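Cell wall binding protein cwp8 (Peptoclostridium difficile, PDB 5J6Q) probably attaches to the cell wall of the bacterium through its three CWB2 modules, as a member of the family of S-layer-associated surface proteins. Local coordinates at residues T418-G424 with A442-T447; N184-I190 with K254-V260; D75-Q79 with I172-E176; L284-S290 with K571-E577. All blocks are in the same frame, centred on the assembly; numbering follows the deposited sequence.

Contact 1: residues T418-G424 with A442-T447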
loop_
_atom_site.group_PDB
_atom_site.type_symbol
_atom_site.label_atom_id
_atom_site.label_comp_id
_atom_site.label_asym_id
_atom_site.label_seq_id
_atom_site.Cartn_x
_atom_site.Cartn_y
_atom_site.Cartn_z
ATOM N N THR A 418 42.508 -5.306 10.773
ATOM C CA THR A 418 42.077 -6.218 9.730
ATOM C C THR A 418 42.122 -5.575 8.357
ATOM O O THR A 418 41.970 -4.349 8.196
ATOM C CB THR A 418 40.651 -6.722 10.052
ATOM O OG1 THR A 418 40.007 -7.099 8.844
ATOM C CG2 THR A 418 39.790 -5.657 10.714
ATOM N N ALA A 419 42.369 -6.419 7.358
ATOM C CA ALA A 419 42.379 -5.974 5.987
ATOM C C ALA A 419 41.932 -7.143 5.092
ATOM O O ALA A 419 42.137 -8.310 5.437
ATOM C CB ALA A 419 43.742 -5.479 5.600
ATOM N N PHE A 420 41.290 -6.820 3.976
ATOM C CA PHE A 420 40.719 -7.829 3.085
ATOM C C PHE A 420 41.391 -7.788 1.765
ATOM O O PHE A 420 41.693 -6.693 1.309
ATOM C CB PHE A 420 39.204 -7.544 2.857
ATOM C CG PHE A 420 38.425 -8.015 4.033
ATOM C CD1 PHE A 420 37.921 -7.114 4.956
ATOM C CD2 PHE A 420 38.261 -9.372 4.277
ATOM C CE1 PHE A 420 37.282 -7.562 6.087
ATOM C CE2 PHE A 420 37.610 -9.815 5.423
ATOM C CZ PHE A 420 37.132 -8.911 6.314
ATOM N N VAL A 421 41.604 -8.931 1.130
ATOM C CA VAL A 421 42.250 -8.933 -0.199
ATOM C C VAL A 421 41.390 -9.615 -1.169
ATOM O O VAL A 421 40.920 -10.712 -0.911
ATOM C CB VAL A 421 43.652 -9.612 -0.198
ATOM C CG1 VAL A 421 44.038 -10.033 -1.616
ATOM C CG2 VAL A 421 44.681 -8.639 0.349
ATOM N N VAL A 422 41.179 -8.981 -2.323
ATOM C CA VAL A 422 40.258 -9.507 -3.351
ATOM C C VAL A 422 40.887 -9.281 -4.683
ATOM O O VAL A 422 41.794 -8.437 -4.774
ATOM C CB VAL A 422 38.869 -8.736 -3.207
ATOM C CG1 VAL A 422 38.390 -8.746 -1.720
ATOM C CG2 VAL A 422 39.002 -7.286 -3.679
ATOM N N GLY A 423 40.394 -9.916 -5.732
ATOM C CA GLY A 423 40.995 -9.741 -7.056
ATOM C C GLY A 423 40.351 -8.649 -7.882
ATOM O O GLY A 423 39.187 -8.290 -7.726
ATOM N N GLY A 424 41.124 -8.089 -8.793
ATOM C CA GLY A 424 40.633 -7.009 -9.613
ATOM C C GLY A 424 39.472 -7.464 -10.463
ATOM O O GLY A 424 38.743 -6.652 -10.991
ATOM N N ALA A 442 38.347 -1.888 8.202
ATOM C CA ALA A 442 39.192 -2.773 7.409
ATOM C C ALA A 442 39.268 -2.374 5.951
ATOM O O ALA A 442 38.242 -2.200 5.284
ATOM C CB ALA A 442 38.687 -4.190 7.513
ATOM N N PRO A 443 40.479 -2.134 5.420
ATOM C CA PRO A 443 40.570 -1.779 4.014
ATOM C C PRO A 443 40.294 -2.996 3.146
ATOM O O PRO A 443 40.385 -4.159 3.580
ATOM C CB PRO A 443 42.011 -1.253 3.872
ATOM C CG PRO A 443 42.735 -1.798 5.064
ATOM C CD PRO A 443 41.729 -1.841 6.139
ATOM N N ILE A 444 40.007 -2.720 1.883
ATOM C CA ILE A 444 39.743 -3.767 0.961
ATOM C C ILE A 444 40.763 -3.515 -0.088
ATOM O O ILE A 444 40.644 -2.547 -0.835
ATOM C CB ILE A 444 38.302 -3.667 0.374
ATOM C CG1 ILE A 444 37.245 -4.102 1.425
ATOM C CG2 ILE A 444 38.216 -4.518 -0.864
ATOM C CD1 ILE A 444 35.809 -3.693 0.969
ATOM N N ILE A 445 41.745 -4.398 -0.179
ATOM C CA ILE A 445 42.812 -4.184 -1.119
ATOM C C ILE A 445 42.519 -5.038 -2.299
ATOM O O ILE A 445 42.243 -6.232 -2.143
ATOM C CB ILE A 445 44.144 -4.567 -0.396
ATOM C CG1 ILE A 445 44.352 -3.668 0.878
ATOM C CG2 ILE A 445 45.305 -4.431 -1.373
ATOM C CD1 ILE A 445 44.346 -2.143 0.523
ATOM N N VAL A 446 42.561 -4.445 -3.449
ATOM C CA VAL A 446 42.302 -5.101 -4.706
ATOM C C VAL A 446 43.697 -5.369 -5.316
ATOM O O VAL A 446 44.494 -4.430 -5.366
ATOM C CB VAL A 446 41.495 -4.141 -5.563
ATOM C CG1 VAL A 446 41.194 -4.747 -6.930
ATOM C CG2 VAL A 446 40.201 -3.745 -4.856
ATOM N N THR A 447 43.974 -6.621 -5.815
ATOM C CA THR A 447 45.300 -6.917 -6.353
ATOM C C THR A 447 45.247 -7.669 -7.695
ATOM O O THR A 447 44.258 -8.352 -8.027
ATOM C CB THR A 447 46.102 -7.720 -5.291
ATOM O OG1 THR A 447 47.473 -7.837 -5.735
ATOM C CG2 THR A 447 45.519 -9.126 -5.061
HETATM O O HOH W 1 43.315 -10.179 -9.585
#
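Five backbone hydrogen bonds join these parallel strands. Phe420 N donates to Pro443 O (2.8 Å), and Ile445 N to Phe420 O (2.7 Å). Val422 N then donates to Ile445 O (3.0 Å), and Thr447 N to Val422 O (3.0 Å). The last bond, Gly424 N to Thr447 O, is longer at 3.2 Å. A water sits at this end, accepting from Gly424 N (3.1 Å) and donating to Thr447 O (2.6 Å). CA-H...O contacts fill in between, such as Val421 CA to Ile445 O at 3.3 Å. Phe420, Val422, Ile444 and Val446 share one face, where Val422 CG2 lies 4.0 Å from Ile444 CG2 and 3.9 Å from Val446 CG2. Helix 434-438 covers Phe420 and Ile444 there. Val421 and Ile445 share the other face, with Val421 CG2 4.2 Å from Ile445 CB. Strand 463-467 pairs with the other edge of 418-423, and 444-447 is one of the two outer strands of this parallel sheet. The connection holds helices 427-430 and 434-438 and no strand, a beta-alpha-beta unit of the second CWB2 repeat. Pairing satisfies the main chain between the strands, and apolar side chains line both faces of a buried sheet.

Contact 2: residues N184-I190 with K254-V260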
loop_
_atom_site.group_PDB
_atom_site.type_symbol
_atom_site.label_atom_id
_atom_site.label_comp_id
_atom_site.label_asym_id
_atom_site.label_seq_id
_atom_site.Cartn_x
_atom_site.Cartn_y
_atom_site.Cartn_z
ATOM N N ASN A 184 -15.747 16.697 1.512
ATOM C CA ASN A 184 -14.755 17.548 0.893
ATOM C C ASN A 184 -13.372 16.893 1.276
ATOM O O ASN A 184 -12.790 17.153 2.324
ATOM C CB ASN A 184 -14.894 18.937 1.370
ATOM C CG ASN A 184 -13.804 19.854 0.914
ATOM O OD1 ASN A 184 -12.818 19.423 0.315
ATOM N ND2 ASN A 184 -13.896 21.164 1.181
ATOM N N ALA A 185 -12.887 16.033 0.390
ATOM C CA ALA A 185 -11.645 15.275 0.596
ATOM C C ALA A 185 -11.277 14.603 -0.692
ATOM O O ALA A 185 -12.097 14.569 -1.623
ATOM C CB ALA A 185 -11.843 14.213 1.676
ATOM N N ASP A 186 -10.054 14.055 -0.751
ATOM C CA ASP A 186 -9.544 13.356 -1.929
ATOM C C ASP A 186 -9.749 11.897 -1.682
ATOM O O ASP A 186 -9.232 11.379 -0.687
ATOM C CB ASP A 186 -8.055 13.692 -2.121
ATOM C CG ASP A 186 -7.867 15.158 -2.445
ATOM O OD1 ASP A 186 -7.258 15.874 -1.618
ATOM O OD2 ASP A 186 -8.347 15.600 -3.528
ATOM N N LEU A 187 -10.476 11.203 -2.565
ATOM C CA LEU A 187 -10.796 9.811 -2.350
ATOM C C LEU A 187 -10.241 8.903 -3.451
ATOM O O LEU A 187 -10.141 9.331 -4.615
ATOM C CB LEU A 187 -12.315 9.657 -2.309
ATOM C CG LEU A 187 -13.075 10.786 -1.596
ATOM C CD1 LEU A 187 -14.587 10.648 -1.893
ATOM C CD2 LEU A 187 -12.769 10.686 -0.115
ATOM N N GLN A 188 -9.892 7.647 -3.075
ATOM C CA GLN A 188 -9.360 6.708 -4.030
ATOM C C GLN A 188 -9.976 5.357 -3.755
ATOM O O GLN A 188 -10.200 4.999 -2.589
ATOM C CB GLN A 188 -7.825 6.577 -3.874
ATOM C CG GLN A 188 -7.028 7.830 -4.113
ATOM C CD GLN A 188 -5.560 7.476 -4.258
ATOM O OE1 GLN A 188 -5.191 6.618 -5.054
ATOM N NE2 GLN A 188 -4.708 8.105 -3.473
ATOM N N ASP A 189 -10.239 4.620 -4.795
ATOM C CA ASP A 189 -10.760 3.262 -4.682
ATOM C C ASP A 189 -9.761 2.335 -5.395
ATOM O O ASP A 189 -9.767 2.295 -6.630
ATOM C CB ASP A 189 -12.119 3.181 -5.378
ATOM C CG ASP A 189 -13.142 2.539 -4.519
ATOM O OD1 ASP A 189 -14.222 3.107 -4.390
ATOM O OD2 ASP A 189 -12.855 1.447 -3.967
ATOM N N ILE A 190 -8.916 1.596 -4.666
ATOM C CA ILE A 190 -7.894 0.776 -5.342
ATOM C C ILE A 190 -7.789 -0.657 -4.807
ATOM O O ILE A 190 -8.240 -0.952 -3.695
ATOM C CB ILE A 190 -6.522 1.482 -5.141
ATOM C CG1 ILE A 190 -6.271 1.612 -3.609
ATOM C CG2 ILE A 190 -6.506 2.848 -5.830
ATOM C CD1 ILE A 190 -4.925 2.255 -3.237
ATOM N N LYS A 254 -6.305 19.237 3.495
ATOM C CA LYS A 254 -7.472 18.488 3.057
ATOM C C LYS A 254 -7.184 17.004 3.281
ATOM O O LYS A 254 -6.198 16.503 2.751
ATOM C CB LYS A 254 -7.721 18.798 1.570
ATOM C CG LYS A 254 -8.932 18.102 0.981
ATOM C CD LYS A 254 -9.098 18.487 -0.484
ATOM C CE LYS A 254 -10.247 17.750 -1.112
ATOM N NZ LYS A 254 -10.045 17.554 -2.568
ATOM N N PRO A 255 -7.985 16.264 4.054
ATOM C CA PRO A 255 -7.657 14.855 4.240
ATOM C C PRO A 255 -7.736 14.077 2.945
ATOM O O PRO A 255 -8.102 14.617 1.882
ATOM C CB PRO A 255 -8.672 14.360 5.287
ATOM C CG PRO A 255 -9.845 15.258 5.116
ATOM C CD PRO A 255 -9.232 16.629 4.742
ATOM N N GLU A 256 -7.403 12.792 3.044
ATOM C CA GLU A 256 -7.449 11.922 1.893
ATOM C C GLU A 256 -7.898 10.607 2.385
ATOM O O GLU A 256 -7.422 10.141 3.402
ATOM C CB GLU A 256 -6.050 11.843 1.185
ATOM C CG GLU A 256 -5.879 10.606 0.334
ATOM C CD GLU A 256 -4.490 10.521 -0.334
ATOM O OE1 GLU A 256 -3.487 10.932 0.295
ATOM O OE2 GLU A 256 -4.422 10.043 -1.496
ATOM N N THR A 257 -8.803 9.975 1.687
ATOM C CA THR A 257 -9.273 8.677 2.104
ATOM C C THR A 257 -9.049 7.670 0.992
ATOM O O THR A 257 -9.494 7.915 -0.128
ATOM C CB THR A 257 -10.787 8.793 2.512
ATOM O OG1 THR A 257 -10.877 9.540 3.734
ATOM C CG2 THR A 257 -11.394 7.464 2.726
ATOM N N ILE A 258 -8.367 6.521 1.276
ATOM C CA ILE A 258 -8.116 5.489 0.265
ATOM C C ILE A 258 -8.766 4.168 0.650
ATOM O O ILE A 258 -8.376 3.569 1.641
ATOM C CB ILE A 258 -6.576 5.265 0.105
ATOM C CG1 ILE A 258 -5.917 6.553 -0.367
ATOM C CG2 ILE A 258 -6.323 4.098 -0.895
ATOM C CD1 ILE A 258 -4.394 6.575 -0.067
ATOM N N SER A 259 -9.685 3.684 -0.162
ATOM C CA SER A 259 -10.453 2.452 0.059
ATOM C C SER A 259 -9.781 1.312 -0.668
ATOM O O SER A 259 -9.622 1.377 -1.913
ATOM C CB SER A 259 -11.887 2.608 -0.487
ATOM O OG SER A 259 -12.449 3.872 -0.142
ATOM N N VAL A 260 -9.431 0.246 0.060
ATOM C CA VAL A 260 -8.778 -0.857 -0.623
ATOM C C VAL A 260 -9.491 -2.162 -0.360
ATOM O O VAL A 260 -10.121 -2.350 0.671
ATOM C CB VAL A 260 -7.274 -0.931 -0.234
ATOM C CG1 VAL A 260 -6.609 0.426 -0.483
ATOM C CG2 VAL A 260 -7.103 -1.317 1.220
#
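Strands 186-190 and 256-260 run parallel, 12° apart, with axes 4.7 Å apart at closest approach. Asp186 pairs with Glu256, and the register holds through Ile190 with Val260. Thr257 N donates to Asp186 O (2.8 Å), Gln188 N to Thr257 O (3.0 Å), Ser259 N to Gln188 O (2.8 Å) and Ile190 N to Ser259 O (2.9 Å). The bond from Asp186 N to Pro255 O is weak at 3.3 Å. Asp186, Gln188, Ile190 and their partners share one face. There Lys254 NZ reaches Asp186 OD2 in a salt bridge of 2.8 Å, although this lysine is poorly ordered. Gln188 NE2 donates to Glu256 OE2 (2.8 Å), while Glu256 OE1 pairs with Lys211. Further along, Ile190 CD1 meets Ile258 CG2 at 3.3 Å, and Ile190 CG1 meets Val260 CG1 at 3.4 Å. Leu195 also touches Ile190 and Val260. On the other face Leu187 CD2 packs 3.8 Å from Thr257 CB. Strand 186-191 is outermost in the mixed four-stranded sheet of Cwp8 domain 3, and 256-262 also pairs antiparallel with 242-249. Polar and ionic pairs thus hold the partly exposed start of this pairing, and aliphatic contact takes over towards the buried Val260.

Contact 3: residues D75-Q79 with I172-E176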
loop_
_atom_site.group_PDB
_atom_site.type_symbol
_atom_site.label_atom_id
_atom_site.label_comp_id
_atom_site.label_asym_id
_atom_site.label_seq_id
_atom_site.Cartn_x
_atom_site.Cartn_y
_atom_site.Cartn_z
ATOM N N ASP A 75 -37.679 6.464 -2.458
ATOM C CA ASP A 75 -38.887 6.441 -3.253
ATOM C C ASP A 75 -40.076 6.130 -2.366
ATOM O O ASP A 75 -40.032 5.165 -1.600
ATOM C CB ASP A 75 -38.690 5.395 -4.328
ATOM C CG ASP A 75 -39.856 5.157 -5.246
ATOM O OD1 ASP A 75 -40.957 5.644 -4.957
ATOM O OD2 ASP A 75 -39.664 4.487 -6.233
ATOM N N LYS A 76 -41.122 6.930 -2.420
ATOM C CA LYS A 76 -42.289 6.666 -1.561
ATOM C C LYS A 76 -43.227 5.597 -2.190
ATOM O O LYS A 76 -44.300 5.372 -1.659
ATOM C CB LYS A 76 -43.096 7.948 -1.342
ATOM C CG LYS A 76 -42.255 9.141 -0.799
ATOM C CD LYS A 76 -43.207 10.341 -0.600
ATOM C CE LYS A 76 -42.497 11.648 -0.259
ATOM N NZ LYS A 76 -43.217 12.775 -0.864
ATOM N N GLY A 77 -42.776 4.957 -3.295
ATOM C CA GLY A 77 -43.554 3.969 -4.009
ATOM C C GLY A 77 -44.433 4.592 -5.083
ATOM O O GLY A 77 -45.453 5.223 -4.796
ATOM N N HIS A 78 -44.048 4.405 -6.317
ATOM C CA HIS A 78 -44.846 4.948 -7.407
ATOM C C HIS A 78 -44.872 3.999 -8.585
ATOM O O HIS A 78 -44.019 3.110 -8.703
ATOM C CB HIS A 78 -44.225 6.293 -7.900
ATOM C CG HIS A 78 -42.829 6.106 -8.388
ATOM N ND1 HIS A 78 -42.473 6.284 -9.705
ATOM C CD2 HIS A 78 -41.697 5.718 -7.735
ATOM C CE1 HIS A 78 -41.184 5.995 -9.841
ATOM N NE2 HIS A 78 -40.692 5.656 -8.671
ATOM N N GLN A 79 -45.855 4.190 -9.454
ATOM C CA GLN A 79 -45.855 3.424 -10.700
ATOM C C GLN A 79 -46.551 4.217 -11.813
ATOM O O GLN A 79 -47.185 5.224 -11.532
ATOM C CB GLN A 79 -46.549 2.063 -10.508
ATOM C CG GLN A 79 -48.014 2.069 -10.894
ATOM C CD GLN A 79 -48.568 0.667 -10.775
ATOM O OE1 GLN A 79 -48.161 -0.233 -11.506
ATOM N NE2 GLN A 79 -49.456 0.454 -9.818
ATOM N N ILE A 172 -48.517 1.903 -2.539
ATOM C CA ILE A 172 -47.278 1.288 -2.962
ATOM C C ILE A 172 -46.306 1.685 -1.893
ATOM O O ILE A 172 -45.918 2.846 -1.855
ATOM C CB ILE A 172 -46.844 1.805 -4.346
ATOM C CG1 ILE A 172 -47.941 1.536 -5.380
ATOM C CG2 ILE A 172 -45.546 1.175 -4.744
ATOM C CD1 ILE A 172 -47.575 2.158 -6.709
ATOM N N ASP A 173 -45.910 0.749 -1.006
ATOM C CA ASP A 173 -45.015 1.065 0.123
ATOM C C ASP A 173 -43.704 1.736 -0.266
ATOM O O ASP A 173 -43.181 1.492 -1.345
ATOM C CB ASP A 173 -44.664 -0.210 0.907
ATOM C CG ASP A 173 -45.861 -0.928 1.493
ATOM O OD1 ASP A 173 -46.818 -0.241 1.940
ATOM O OD2 ASP A 173 -45.847 -2.170 1.506
ATOM N N SER A 174 -43.154 2.572 0.624
ATOM C CA SER A 174 -41.893 3.217 0.320
ATOM C C SER A 174 -40.862 2.142 0.055
ATOM O O SER A 174 -40.932 1.047 0.589
ATOM C CB SER A 174 -41.441 4.141 1.454
ATOM O OG SER A 174 -41.043 3.455 2.633
ATOM N N LYS A 175 -39.931 2.440 -0.807
ATOM C CA LYS A 175 -38.874 1.521 -1.154
ATOM C C LYS A 175 -37.744 1.797 -0.209
ATOM O O LYS A 175 -37.992 2.311 0.895
ATOM C CB LYS A 175 -38.457 1.690 -2.621
ATOM C CG LYS A 175 -39.554 1.219 -3.580
ATOM C CD LYS A 175 -39.199 1.476 -5.044
ATOM C CE LYS A 175 -40.441 1.449 -5.920
ATOM N NZ LYS A 175 -40.132 1.687 -7.365
ATOM N N GLU A 176 -36.505 1.534 -0.606
ATOM C CA GLU A 176 -35.464 1.687 0.392
ATOM C C GLU A 176 -34.587 2.929 0.319
ATOM O O GLU A 176 -34.111 3.317 -0.739
ATOM C CB GLU A 176 -34.582 0.426 0.366
ATOM C CG GLU A 176 -35.300 -0.776 0.962
ATOM C CD GLU A 176 -34.653 -1.270 2.245
ATOM O OE1 GLU A 176 -33.967 -0.475 2.927
ATOM O OE2 GLU A 176 -34.837 -2.457 2.566
HETATM O O HOH W 2 -35.781 4.162 -2.455
#
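This is a loop-to-loop contact, with no regular strand pairing. Segment 75-79 is the turn leaving strand 68-75. The loop 172-176 links strands 165-171 and 178-183. Strands 68-75 and 178-183 are antiparallel neighbours in one mixed sheet, so the contact continues their pairing past the sheet's end. The main link is Lys175 N donating to Asp75 O (2.8 Å). Beside it, Ser174 CA makes a CA-H...O contact with the same Asp75 O at 3.3 Å. A water accepts from Asp75 N (3.0 Å) and donates to Glu176 O (2.5 Å). Lys175 NZ also forms a weak salt bridge of 3.1 Å with Asp75 OD2, whose position is not fully certain. Gly77 N donates to Asp75 OD1 (2.6 Å), which makes an Asx turn, though this carboxylate oxygen is also less surely placed. Gly77 CA then passes close to the other loop, 3.4 Å from Ile172 O. A beta carbon here would clash with Ile172 O and Asp173 O, and the backbone angles of Gly77 themselves call for glycine. Ile172 provides the apolar part: Ile172 CD1 lies 3.8 Å from His78 C and 3.9 Å from Gln79 CB. Lys89 of strand 88-90 touches both Ile172 and Gln79. The contact therefore rests on one main-chain hydrogen bond, a water bridge, the Asx turn with Gly77 and one isoleucine, with an exposed lysine adding charge at the surface.

Contact 4: residues L284-S290 with K571-E577. With SO4 (sulfate ion), chain H.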
loop_
_atom_site.group_PDB
_atom_site.type_symbol
_atom_site.label_atom_id
_atom_site.label_comp_id
_atom_site.label_asym_id
_atom_site.label_seq_id
_atom_site.Cartn_x
_atom_site.Cartn_y
_atom_site.Cartn_z
ATOM N N LEU A 284 8.858 -1.501 10.290
ATOM C CA LEU A 284 8.224 -2.654 9.638
ATOM C C LEU A 284 9.119 -3.868 9.666
ATOM O O LEU A 284 10.329 -3.728 9.842
ATOM C CB LEU A 284 7.853 -2.341 8.147
ATOM C CG LEU A 284 7.283 -0.896 7.833
ATOM C CD1 LEU A 284 6.870 -0.865 6.377
ATOM C CD2 LEU A 284 5.985 -0.569 8.683
ATOM N N LYS A 285 8.518 -5.065 9.431
ATOM C CA LYS A 285 9.240 -6.281 9.341
ATOM C C LYS A 285 10.009 -6.361 7.920
ATOM O O LYS A 285 11.103 -6.933 7.828
ATOM C CB LYS A 285 8.293 -7.441 9.498
ATOM C CG LYS A 285 7.534 -7.521 10.895
ATOM C CD LYS A 285 8.433 -7.791 12.107
ATOM C CE LYS A 285 7.650 -7.775 13.457
ATOM N NZ LYS A 285 7.742 -6.437 14.182
ATOM N N VAL A 286 9.422 -5.805 6.858
ATOM C CA VAL A 286 10.033 -5.825 5.506
ATOM C C VAL A 286 9.901 -4.449 4.956
ATOM O O VAL A 286 8.791 -3.886 4.874
ATOM C CB VAL A 286 9.354 -6.866 4.654
ATOM C CG1 VAL A 286 10.001 -6.926 3.225
ATOM C CG2 VAL A 286 9.477 -8.233 5.339
ATOM N N GLU A 287 11.041 -3.845 4.729
ATOM C CA GLU A 287 11.135 -2.462 4.188
ATOM C C GLU A 287 11.974 -2.515 2.848
ATOM O O GLU A 287 12.924 -3.314 2.780
ATOM C CB GLU A 287 11.844 -1.506 5.207
ATOM C CG GLU A 287 10.803 -0.766 6.072
ATOM C CD GLU A 287 11.385 0.031 7.273
ATOM O OE1 GLU A 287 12.536 0.461 7.199
ATOM O OE2 GLU A 287 10.650 0.235 8.303
ATOM N N VAL A 288 11.583 -1.735 1.842
ATOM C CA VAL A 288 12.292 -1.587 0.576
ATOM C C VAL A 288 12.868 -0.104 0.548
ATOM O O VAL A 288 12.155 0.899 0.806
ATOM C CB VAL A 288 11.293 -1.832 -0.581
ATOM C CG1 VAL A 288 11.984 -1.746 -1.952
ATOM C CG2 VAL A 288 10.641 -3.178 -0.401
ATOM N N LEU A 289 14.171 0.018 0.290
ATOM C CA LEU A 289 14.813 1.292 0.126
ATOM C C LEU A 289 15.134 1.319 -1.445
ATOM O O LEU A 289 16.090 0.676 -1.770
ATOM C CB LEU A 289 16.187 1.410 0.866
ATOM C CG LEU A 289 16.006 1.501 2.475
ATOM C CD1 LEU A 289 17.330 1.579 2.967
ATOM C CD2 LEU A 289 15.056 2.698 2.883
ATOM N N SER A 290 14.383 2.023 -2.312
ATOM C CA SER A 290 14.763 2.034 -3.699
ATOM C C SER A 290 14.130 3.132 -4.437
ATOM O O SER A 290 13.243 3.767 -3.896
ATOM C CB SER A 290 14.315 0.749 -4.348
ATOM O OG SER A 290 12.915 0.790 -4.226
ATOM N N LYS A 571 14.070 -7.847 11.133
ATOM C CA LYS A 571 13.811 -6.894 10.057
ATOM C C LYS A 571 14.559 -7.322 8.774
ATOM O O LYS A 571 15.778 -7.674 8.822
ATOM C CB LYS A 571 14.296 -5.462 10.495
ATOM C CG LYS A 571 13.643 -4.336 9.687
ATOM C CD LYS A 571 14.295 -2.991 9.905
ATOM C CE LYS A 571 13.334 -1.932 9.395
ATOM N NZ LYS A 571 13.902 -0.551 9.369
ATOM N N LEU A 572 13.893 -7.327 7.680
ATOM C CA LEU A 572 14.535 -7.616 6.362
ATOM C C LEU A 572 14.433 -6.313 5.554
ATOM O O LEU A 572 13.340 -5.806 5.364
ATOM C CB LEU A 572 13.790 -8.771 5.763
ATOM C CG LEU A 572 14.219 -9.235 4.384
ATOM C CD1 LEU A 572 15.771 -9.394 4.236
ATOM C CD2 LEU A 572 13.487 -10.535 4.211
ATOM N N VAL A 573 15.558 -5.693 5.188
ATOM C CA VAL A 573 15.510 -4.442 4.412
ATOM C C VAL A 573 15.940 -4.795 2.963
ATOM O O VAL A 573 17.087 -5.185 2.790
ATOM C CB VAL A 573 16.479 -3.402 4.987
ATOM C CG1 VAL A 573 16.470 -2.113 4.194
ATOM C CG2 VAL A 573 16.176 -3.121 6.481
ATOM N N GLN A 574 15.087 -4.692 1.957
ATOM C CA GLN A 574 15.525 -4.895 0.533
ATOM C C GLN A 574 16.122 -3.592 -0.086
ATOM O O GLN A 574 15.448 -2.584 -0.042
ATOM C CB GLN A 574 14.292 -5.262 -0.370
ATOM C CG GLN A 574 14.629 -5.194 -1.881
ATOM C CD GLN A 574 13.538 -5.876 -2.660
ATOM O OE1 GLN A 574 12.927 -6.825 -2.176
ATOM N NE2 GLN A 574 13.156 -5.300 -3.800
ATOM N N ILE A 575 17.310 -3.591 -0.676
ATOM C CA ILE A 575 17.838 -2.415 -1.351
ATOM C C ILE A 575 17.535 -2.546 -2.886
ATOM O O ILE A 575 17.959 -3.583 -3.467
ATOM C CB ILE A 575 19.409 -2.303 -1.264
ATOM C CG1 ILE A 575 19.892 -2.400 0.263
ATOM C CG2 ILE A 575 19.915 -0.914 -1.858
ATOM C CD1 ILE A 575 19.105 -1.428 1.040
ATOM N N GLY A 576 16.903 -1.523 -3.544
ATOM C CA GLY A 576 16.714 -1.670 -5.016
ATOM C C GLY A 576 15.472 -2.437 -5.373
ATOM O O GLY A 576 14.692 -2.864 -4.491
ATOM N N GLU A 577 15.274 -2.634 -6.661
ATOM C CA GLU A 577 14.081 -3.287 -7.218
ATOM C C GLU A 577 14.477 -4.477 -8.078
ATOM O O GLU A 577 15.663 -4.647 -8.345
ATOM C CB GLU A 577 13.304 -2.254 -8.132
ATOM C CG GLU A 577 12.607 -1.201 -7.330
ATOM C CD GLU A 577 11.485 -1.715 -6.443
ATOM O OE1 GLU A 577 11.213 -1.038 -5.424
ATOM O OE2 GLU A 577 10.882 -2.764 -6.754
HETATM S S SO4 H . 17.146 0.109 7.503
HETATM O O1 SO4 H . 17.809 -0.598 6.398
HETATM O O2 SO4 H . 15.790 0.725 6.946
HETATM O O3 SO4 H . 16.812 -0.681 8.731
HETATM O O4 SO4 H . 18.246 1.020 7.729
#
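Leu289 is the main bump in this parallel pair, strands 286-289 and 572-575. Leu289 CD1 lies 4.0 Å from both Val573 CG1 and Ile575 CD1, filling the hollow between them. The other face is looser: Val286 CG2 sits 4.4 Å from Leu572 CB, and helix 581-590 packs over both. Val288 CG1 lies 3.6 Å from Glu577 OE1. At the end, Ser290 CB fits 3.5 Å from Gly576 CA, and the backbone angles of Gly576 call for glycine. Ser290 OG donates to Glu577 OE1 (2.8 Å). Lys571 CG passes 3.4 Å from the carbonyl Leu284 O. Lys571 NZ bridges to Glu287 OE1 (2.8 Å), also pairs with Glu283, and donates to O3 of a sulfate (3.0 Å), probably from the crystallisation liquor. Five backbone bonds, from Leu572 N to Lys285 O (2.8 Å) through Gly576 N to Leu289 O (2.9 Å), set the spacing. Main-chain bonds, aliphatic fit and a terminal salt bridge thus join strand 286-289 to strand 572-575 of the third repeat, closing a loop of 280 residues.

Contacts 1, 2 and 4 are parallel strand pairs; contact 3 joins two loops. Contacts 1 and 4 are buried within sheets of the CWB2 region, and contact 1 is nested in the long chain loop closed by contact 4. They differ in span: 18 residues separate the segments of contact 1, but 281 those of contact 4. Contacts 2, 3 and 4 each add a lysine-carboxylate salt bridge; contact 1 has none. Contact 2 is partly buried and more polar than contact 1, on the face of Asp186, Gln188 and Glu256. Contact 3 is also partly buried, with several exposed residues. Contacts 1 and 3 lie on opposite sides of the chain's centre, their centres about 84 Å apart, as suits an elongated protein.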